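Local coordinates for protein microbial serine proteinases; subtilisin (Bacillus subtilis, PDB 2GKO) that cleaves peptide bonds as a cold-adapted, calcium-loaded serine endopeptidase of the subtilase family, at residues Y154-G159 with A269-V274; L161-A166 with H254-A259. One frame throughout, in Å; residues are numbered along the deposited sequence.

Contact 1: residues Y154-G159 with A269-V274; sequences YAYDKG and ASNVDV
The Schellman motif that closes helix 146-157 meets the first turn of helix 271-283 here, with the side chain of N271 plugging one into the other. Its ND2 donates to the carbonyl O of Y156 over 2.9 Å. That bond lies in the carbonyl plane on a lone pair, though the N-H is not straight at it (143°), and the acceptor is tilted from the amide plane. The same Y156 O also takes G159 N, one of the bonds of the helix end, so two donors grip a carbonyl of the last turn. ND2 sits at the same time 3.5 Å above the plane of the Y156 ring, over its centre, with ring and amide planes 46° apart. With CG anti to the backbone N (chi1 -165°), the ring swings out to N271 and on to V272, whose CG2 packs 3.6 Å from Y156 OH; that hydroxyl is hydrogen-bonded to R275. Were Y156 an alanine, the N271 amide is likely to lose the ring over which it sits, and R275 its hydroxyl partner. G159 has a positive phi, where a CB would be jammed against the carbonyl O of K158; its own O comes to 3.2 Å from N271 CB, and one water bridges G159 O to N271 N. At the start of helix 271-283, S270 and D273 form a capping box: D273 N donates to S270 OG and S270 N to D273 OD2, which fixes the turn that presents N271. A second acceptor for ND2 is the carbonyl of V160, just ahead of strand 161-165. Y156 packs on I162 and N271 on L161, neighbours on that strand whose side chains point to opposite faces of the sheet, and N271 also touches W263 of helix 248-265.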
loop_
_atom_site.group_PDB
_atom_site.type_symbol
_atom_site.label_atom_id
_atom_site.label_comp_id
_atom_site.label_asym_id
_atom_site.label_seq_id
_atom_site.Cartn_x
_atom_site.Cartn_y
_atom_site.Cartn_z
ATOM N N TYR A 154 -14.322 7.789 8.397
ATOM C CA TYR A 154 -13.934 8.688 9.482
ATOM C C TYR A 154 -12.538 9.253 9.248
ATOM O O TYR A 154 -12.311 10.466 9.295
ATOM C CB TYR A 154 -13.993 7.914 10.783
ATOM C CG TYR A 154 -13.516 8.630 12.026
ATOM C CD1 TYR A 154 -14.371 9.429 12.768
ATOM C CD2 TYR A 154 -12.209 8.457 12.492
ATOM C CE1 TYR A 154 -13.937 10.063 13.915
ATOM C CE2 TYR A 154 -11.768 9.072 13.658
ATOM C CZ TYR A 154 -12.635 9.882 14.357
ATOM O OH TYR A 154 -12.219 10.498 15.505
ATOM N N ALA A 155 -11.595 8.356 8.988
ATOM C CA ALA A 155 -10.217 8.784 8.736
ATOM C C ALA A 155 -10.068 9.631 7.480
ATOM O O ALA A 155 -9.350 10.618 7.485
ATOM C CB ALA A 155 -9.295 7.558 8.672
ATOM N N TYR A 156 -10.757 9.260 6.405
ATOM C CA TYR A 156 -10.705 9.988 5.151
ATOM C C TYR A 156 -11.237 11.399 5.318
ATOM O O TYR A 156 -10.636 12.329 4.850
ATOM C CB TYR A 156 -11.496 9.255 4.083
ATOM C CG TYR A 156 -11.235 9.715 2.681
ATOM C CD1 TYR A 156 -12.053 10.641 2.075
ATOM C CD2 TYR A 156 -10.169 9.210 1.944
ATOM C CE1 TYR A 156 -11.841 11.039 0.780
ATOM C CE2 TYR A 156 -9.942 9.611 0.649
ATOM C CZ TYR A 156 -10.778 10.532 0.068
ATOM O OH TYR A 156 -10.544 10.902 -1.237
ATOM N N ASP A 157 -12.334 11.536 6.056
ATOM C CA ASP A 157 -12.881 12.841 6.428
ATOM C C ASP A 157 -11.890 13.697 7.218
ATOM O O ASP A 157 -11.913 14.925 7.112
ATOM C CB ASP A 157 -14.164 12.653 7.247
ATOM C CG ASP A 157 -14.702 13.962 7.797
ATOM O OD1 ASP A 157 -15.304 14.710 6.989
ATOM O OD2 ASP A 157 -14.560 14.340 8.993
ATOM N N LYS A 158 -11.039 13.053 8.014
ATOM C CA LYS A 158 -9.994 13.736 8.783
ATOM C C LYS A 158 -8.726 14.025 7.981
ATOM O O LYS A 158 -7.771 14.608 8.509
ATOM C CB LYS A 158 -9.656 12.950 10.041
ATOM C CG LYS A 158 -10.779 12.943 11.073
ATOM C CD LYS A 158 -10.383 12.178 12.301
ATOM C CE LYS A 158 -11.029 12.743 13.549
ATOM N NZ LYS A 158 -10.167 13.749 14.197
ATOM N N GLY A 159 -8.720 13.647 6.703
ATOM C CA GLY A 159 -7.654 14.009 5.801
ATOM C C GLY A 159 -6.627 12.916 5.541
ATOM O O GLY A 159 -5.604 13.163 4.899
ATOM N N ALA A 269 -1.063 19.976 0.580
ATOM C CA ALA A 269 -2.097 19.268 -0.188
ATOM C C ALA A 269 -2.963 18.391 0.726
ATOM O O ALA A 269 -2.503 17.943 1.763
ATOM C CB ALA A 269 -1.451 18.422 -1.278
ATOM N N SER A 270 -4.220 18.176 0.341
ATOM C CA SER A 270 -5.135 17.300 1.066
ATOM C C SER A 270 -4.958 15.877 0.570
ATOM O O SER A 270 -4.332 15.655 -0.461
ATOM C CB SER A 270 -6.581 17.682 0.800
ATOM O OG SER A 270 -6.876 17.505 -0.579
ATOM N N ASN A 271 -5.520 14.920 1.301
ATOM C CA ASN A 271 -5.605 13.545 0.810
ATOM C C ASN A 271 -6.251 13.464 -0.571
ATOM O O ASN A 271 -5.836 12.684 -1.420
ATOM C CB ASN A 271 -6.339 12.605 1.787
ATOM C CG ASN A 271 -7.707 13.119 2.254
ATOM O OD1 ASN A 271 -8.053 14.310 2.116
ATOM N ND2 ASN A 271 -8.487 12.217 2.854
ATOM N N VAL A 272 -7.288 14.263 -0.781
ATOM C CA VAL A 272 -8.018 14.253 -2.052
ATOM C C VAL A 272 -7.117 14.731 -3.199
ATOM O O VAL A 272 -7.123 14.145 -4.291
ATOM C CB VAL A 272 -9.347 15.069 -1.935
ATOM C CG1 VAL A 272 -10.079 15.103 -3.259
ATOM C CG2 VAL A 272 -10.252 14.505 -0.821
ATOM N N ASP A 273 -6.325 15.782 -2.954
ATOM C CA ASP A 273 -5.337 16.256 -3.921
ATOM C C ASP A 273 -4.305 15.205 -4.312
ATOM O O ASP A 273 -3.983 15.045 -5.479
ATOM C CB ASP A 273 -4.549 17.447 -3.375
ATOM C CG ASP A 273 -5.402 18.679 -3.127
ATOM O OD1 ASP A 273 -6.446 18.897 -3.810
ATOM O OD2 ASP A 273 -5.071 19.495 -2.240
ATOM N N VAL A 274 -3.774 14.490 -3.322
ATOM C CA VAL A 274 -2.729 13.514 -3.565
ATOM C C VAL A 274 -3.312 12.315 -4.297
ATOM O O VAL A 274 -2.687 11.792 -5.202
ATOM C CB VAL A 274 -2.035 13.085 -2.246
ATOM C CG1 VAL A 274 -1.045 11.941 -2.488
ATOM C CG2 VAL A 274 -1.360 14.295 -1.601
HETATM O O HOH W 1 -5.271 15.893 4.178
#

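Contact 2: residues L161-A166 with H254-A259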
loop_
_atom_site.group_PDB
_atom_site.type_symbol
_atom_site.label_atom_id
_atom_site.label_comp_id
_atom_site.label_asym_id
_atom_site.label_seq_id
_atom_site.Cartn_x
_atom_site.Cartn_y
_atom_site.Cartn_z
ATOM N N LEU A 161 -5.146 9.673 3.783
ATOM C CA LEU A 161 -5.214 8.947 2.523
ATOM C C LEU A 161 -5.134 7.448 2.816
ATOM O O LEU A 161 -4.245 7.011 3.522
ATOM C CB LEU A 161 -4.087 9.348 1.600
ATOM C CG LEU A 161 -4.088 8.702 0.216
ATOM C CD1 LEU A 161 -5.343 9.041 -0.574
ATOM C CD2 LEU A 161 -2.882 9.160 -0.534
ATOM N N ILE A 162 -6.082 6.682 2.296
ATOM C CA ILE A 162 -6.141 5.240 2.553
ATOM C C ILE A 162 -5.854 4.453 1.273
ATOM O O ILE A 162 -6.556 4.589 0.291
ATOM C CB ILE A 162 -7.502 4.832 3.135
ATOM C CG1 ILE A 162 -7.741 5.519 4.495
ATOM C CG2 ILE A 162 -7.560 3.331 3.296
ATOM C CD1 ILE A 162 -8.716 6.630 4.467
ATOM N N ILE A 163 -4.805 3.646 1.311
ATOM C CA ILE A 163 -4.406 2.776 0.205
ATOM C C ILE A 163 -4.613 1.341 0.653
ATOM O O ILE A 163 -4.281 1.000 1.778
ATOM C CB ILE A 163 -2.908 2.988 -0.174
ATOM C CG1 ILE A 163 -2.550 4.480 -0.291
ATOM C CG2 ILE A 163 -2.546 2.201 -1.456
ATOM C CD1 ILE A 163 -3.297 5.217 -1.335
ATOM N N ALA A 164 -5.173 0.506 -0.216
ATOM C CA ALA A 164 -5.431 -0.889 0.121
ATOM C C ALA A 164 -5.215 -1.826 -1.050
ATOM O O ALA A 164 -5.387 -1.464 -2.199
ATOM C CB ALA A 164 -6.857 -1.041 0.624
ATOM N N ALA A 165 -4.920 -3.069 -0.720
ATOM C CA ALA A 165 -4.868 -4.138 -1.687
ATOM C C ALA A 165 -6.226 -4.324 -2.373
ATOM O O ALA A 165 -7.261 -4.326 -1.714
ATOM C CB ALA A 165 -4.492 -5.413 -0.990
ATOM N N ALA A 166 -6.218 -4.585 -3.672
ATOM C CA ALA A 166 -7.470 -4.890 -4.379
ATOM C C ALA A 166 -8.032 -6.248 -3.953
ATOM O O ALA A 166 -9.240 -6.413 -3.910
ATOM C CB ALA A 166 -7.276 -4.842 -5.899
ATOM N N HIS A 254 3.739 -0.159 -2.550
ATOM C CA HIS A 254 4.374 0.608 -3.619
ATOM C C HIS A 254 3.610 1.909 -3.877
ATOM O O HIS A 254 4.191 2.989 -3.948
ATOM C CB HIS A 254 4.435 -0.207 -4.892
ATOM C CG HIS A 254 5.526 -1.224 -4.911
ATOM N ND1 HIS A 254 5.349 -2.513 -4.456
ATOM C CD2 HIS A 254 6.804 -1.163 -5.367
ATOM C CE1 HIS A 254 6.459 -3.202 -4.647
ATOM N NE2 HIS A 254 7.367 -2.394 -5.172
ATOM N N ALA A 255 2.294 1.807 -3.979
ATOM C CA ALA A 255 1.441 2.973 -4.114
ATOM C C ALA A 255 1.449 3.867 -2.886
ATOM O O ALA A 255 1.436 5.072 -3.017
ATOM C CB ALA A 255 0.038 2.548 -4.417
ATOM N N ALA A 256 1.456 3.293 -1.685
ATOM C CA ALA A 256 1.424 4.115 -0.461
ATOM C C ALA A 256 2.721 4.912 -0.358
ATOM O O ALA A 256 2.710 6.080 0.013
ATOM C CB ALA A 256 1.253 3.248 0.770
ATOM N N GLY A 257 3.830 4.267 -0.671
ATOM C CA GLY A 257 5.135 4.909 -0.750
ATOM C C GLY A 257 5.173 6.018 -1.789
ATOM O O GLY A 257 5.652 7.141 -1.523
ATOM N N LEU A 258 4.629 5.748 -2.972
ATOM C CA LEU A 258 4.551 6.781 -3.997
ATOM C C LEU A 258 3.718 7.957 -3.526
ATOM O O LEU A 258 4.107 9.116 -3.727
ATOM C CB LEU A 258 4.000 6.239 -5.302
ATOM C CG LEU A 258 4.002 7.250 -6.453
ATOM C CD1 LEU A 258 5.447 7.753 -6.703
ATOM C CD2 LEU A 258 3.374 6.648 -7.708
ATOM N N ALA A 259 2.575 7.678 -2.887
ATOM C CA ALA A 259 1.718 8.727 -2.350
ATOM C C ALA A 259 2.487 9.603 -1.373
ATOM O O ALA A 259 2.370 10.830 -1.407
ATOM C CB ALA A 259 0.487 8.118 -1.665
#
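Apolar helix-on-sheet packing in the core of the subtilase fold joins strand 161-165 to helix 248-265, and no hydrogen bond crosses between the two segments. The axes of strand 161-165 and of the helix segment 254-259 approach to 8.4 Å, with an angle of 159° between their directions, nearly antiparallel. A255 and A259 point their CB atoms at the strand and A256 lies beside them, so the larger side chains of L161 and I163 reach across to small methyls. I163 uses two branches: CG2, anti to the backbone N, touches A255 CB at 3.9 Å, while CG1 lies alongside A256, 4.0 Å from its CA. One helical turn beyond A255, A259 CB meets L161 CD2 at 3.7 Å. The strand's alternation sends I162 to the opposite face of the sheet, where it packs on A185. At the end of the strand A165 lines the pocket holding phenylmethanesulfonic acid, and helix 248-265 begins in that pocket too, with T248, S249 and M250. The strand is flanked in the sheet by the parallel strands 133-137 and 186-192. V134 of the former touches both I163 and A256, and L161 continues onto W263 of the same helix and V274 of helix 271-283.

The centres of the two contacts are 13 Å apart, and the chain nests contact 2 inside the loop closed by contact 1. Helix 146-157 leads directly into strand 161-165, and helix 248-265 is followed by helix 271-283, so each contact takes one member from both of these consecutive pairs. They meet physically: V274 CG1 packs 3.9 Å from L161 CD2, and Y156 CB lies 3.8 Å from I162 CD1. Contact 1 is partly buried toward the periphery, whereas contact 2 lies near the centre of the chain. Together they tie helices on both faces of the mixed sheet to one strand that runs inward to the pocket that holds phenylmethanesulfonic acid.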